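Local coordinates for putative cell adhesion protein (Bacteroides thetaiotaomicron, PDB 4DGU) that is probably a fimbrillin-like pilus component involved in cell adhesion and carries zinc-binding sites, at residues A[77-83]-A[108-114]. Numbering follows the deposited sequence.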
# COMPACT_ATOMS: atom_id res chain seq x y z
N VAL A 77 -38.13 1.71 13.56
CA VAL A 77 -37.59 0.77 14.55
C VAL A 77 -36.26 0.25 14.06
O VAL A 77 -36.13 -0.16 12.89
CB VAL A 77 -38.58 -0.42 14.80
CG1 VAL A 77 -38.10 -1.29 15.95
CG2 VAL A 77 -39.98 0.08 15.08
N THR A 78 -35.29 0.20 14.96
CA THR A 78 -33.98 -0.37 14.66
C THR A 78 -33.92 -1.75 15.31
O THR A 78 -34.19 -1.88 16.51
CB THR A 78 -32.86 0.56 15.11
OG1 THR A 78 -33.10 1.85 14.54
CG2 THR A 78 -31.50 0.07 14.69
N PHE A 79 -33.56 -2.78 14.51
CA PHE A 79 -33.38 -4.14 14.96
C PHE A 79 -31.89 -4.48 14.94
O PHE A 79 -31.14 -3.91 14.17
CB PHE A 79 -34.18 -5.12 14.10
CG PHE A 79 -35.67 -4.91 14.16
CD1 PHE A 79 -36.42 -5.49 15.18
CD2 PHE A 79 -36.32 -4.14 13.21
CE1 PHE A 79 -37.80 -5.28 15.25
CE2 PHE A 79 -37.69 -3.94 13.27
CZ PHE A 79 -38.42 -4.51 14.30
N TYR A 80 -31.47 -5.40 15.84
CA TYR A 80 -30.11 -5.88 16.03
C TYR A 80 -30.16 -7.37 16.11
O TYR A 80 -31.05 -7.91 16.77
CB TYR A 80 -29.49 -5.30 17.30
CG TYR A 80 -29.41 -3.79 17.30
CD1 TYR A 80 -28.38 -3.13 16.64
CD2 TYR A 80 -30.39 -3.02 17.92
CE1 TYR A 80 -28.30 -1.74 16.62
CE2 TYR A 80 -30.32 -1.63 17.92
CZ TYR A 80 -29.27 -0.99 17.27
OH TYR A 80 -29.19 0.38 17.23
N ALA A 81 -29.23 -8.07 15.45
CA ALA A 81 -29.25 -9.52 15.46
C ALA A 81 -27.86 -10.13 15.51
O ALA A 81 -26.93 -9.63 14.87
CB ALA A 81 -29.99 -10.04 14.23
N HIS A 82 -27.72 -11.24 16.24
CA HIS A 82 -26.50 -12.04 16.35
C HIS A 82 -26.70 -13.40 15.73
O HIS A 82 -27.74 -14.02 15.92
CB HIS A 82 -26.06 -12.21 17.82
CG HIS A 82 -25.53 -10.97 18.46
ND1 HIS A 82 -24.18 -10.65 18.42
CD2 HIS A 82 -26.19 -10.00 19.13
CE1 HIS A 82 -24.06 -9.50 19.08
NE2 HIS A 82 -25.25 -9.07 19.51
N TYR A 83 -25.70 -13.86 14.96
CA TYR A 83 -25.65 -15.19 14.38
C TYR A 83 -24.24 -15.75 14.55
O TYR A 83 -23.30 -15.12 14.09
CB TYR A 83 -26.09 -15.28 12.91
CG TYR A 83 -26.06 -16.72 12.45
CD1 TYR A 83 -27.04 -17.62 12.86
CD2 TYR A 83 -24.98 -17.22 11.73
CE1 TYR A 83 -26.97 -18.97 12.53
CE2 TYR A 83 -24.89 -18.58 11.40
CZ TYR A 83 -25.89 -19.45 11.80
OH TYR A 83 -25.81 -20.78 11.47
N LEU A 108 -21.61 -13.19 13.13
CA LEU A 108 -22.24 -12.16 12.31
C LEU A 108 -23.18 -11.30 13.16
O LEU A 108 -23.80 -11.76 14.13
CB LEU A 108 -22.99 -12.77 11.09
CG LEU A 108 -22.45 -14.12 10.50
CD1 LEU A 108 -23.42 -14.70 9.49
CD2 LEU A 108 -21.14 -13.95 9.83
N PHE A 109 -23.22 -10.02 12.81
CA PHE A 109 -24.05 -9.03 13.48
C PHE A 109 -24.79 -8.25 12.42
O PHE A 109 -24.18 -7.72 11.50
CB PHE A 109 -23.21 -8.12 14.40
CG PHE A 109 -24.06 -7.16 15.18
CD1 PHE A 109 -24.80 -7.59 16.27
CD2 PHE A 109 -24.16 -5.83 14.80
CE1 PHE A 109 -25.61 -6.71 16.97
CE2 PHE A 109 -24.96 -4.95 15.51
CZ PHE A 109 -25.67 -5.39 16.60
N GLY A 110 -26.12 -8.21 12.55
CA GLY A 110 -26.97 -7.53 11.59
C GLY A 110 -27.80 -6.43 12.20
O GLY A 110 -28.07 -6.43 13.40
N THR A 111 -28.17 -5.45 11.37
CA THR A 111 -29.03 -4.33 11.77
C THR A 111 -30.02 -4.09 10.66
O THR A 111 -29.77 -4.41 9.50
CB THR A 111 -28.26 -3.03 12.13
OG1 THR A 111 -27.68 -2.49 10.97
CG2 THR A 111 -27.17 -3.23 13.16
N ALA A 112 -31.16 -3.51 11.03
CA ALA A 112 -32.20 -3.10 10.12
C ALA A 112 -32.90 -1.90 10.68
O ALA A 112 -32.90 -1.71 11.89
CB ALA A 112 -33.18 -4.25 9.90
N GLU A 113 -33.46 -1.07 9.79
CA GLU A 113 -34.28 0.09 10.11
C GLU A 113 -35.56 -0.11 9.34
O GLU A 113 -35.51 -0.23 8.12
CB GLU A 113 -33.60 1.42 9.81
CG GLU A 113 -32.77 1.93 10.99
CD GLU A 113 -32.03 3.25 10.84
OE1 GLU A 113 -32.34 4.02 9.90
OE2 GLU A 113 -31.15 3.52 11.69
N ALA A 114 -36.69 -0.29 10.04
CA ALA A 114 -37.97 -0.55 9.42
C ALA A 114 -39.08 0.27 10.06
O ALA A 114 -38.96 0.72 11.19
CB ALA A 114 -38.31 -2.04 9.54
O HOH W 1 -22.32 -12.10 16.66
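F109 wedges its ring between H82 and Y80, its CD1 lying over one face of the imidazole, 3.5 Å from H82 CE1. The two ring planes are inclined at 59°, while at the far end of the phenyl group F109 CZ reaches Y80 CD1 at 3.5 Å. This bridging follows from F109 having CG anti to its backbone N (chi1 -176°), which swings the ring across toward strand 77-83; H82 and Y80 instead set CG anti to their carbonyl carbons. T111 CG2 continues the row, 3.7 Å from Y80 CD1. The imidazole is held at both nitrogens: a water in its plane joins ND1 to L108 O, and NE2 is hydrogen-bonded to L160 O. Were H82 an alanine, the water and L160 O would probably lose their imidazole partner, and a gap would be likely to open beside the F109 ring. The other face of the sheet carries Y83, whose CD2 packs on L108 CD1 at 3.7 Å with the side chains alongside each other, and F79, whose ring edge meets A114 CB. Eight backbone hydrogen bonds join the strands, straightest at V77 N to A114 O (2.7 Å, 177°). Flanked by strands 45-50 and 120-135, this regular antiparallel pair, with alternating hydrogen-bonded and non-hydrogen-bonded positions, forms an interior part of the mixed beta-sheet in the fimbrillin-like fold.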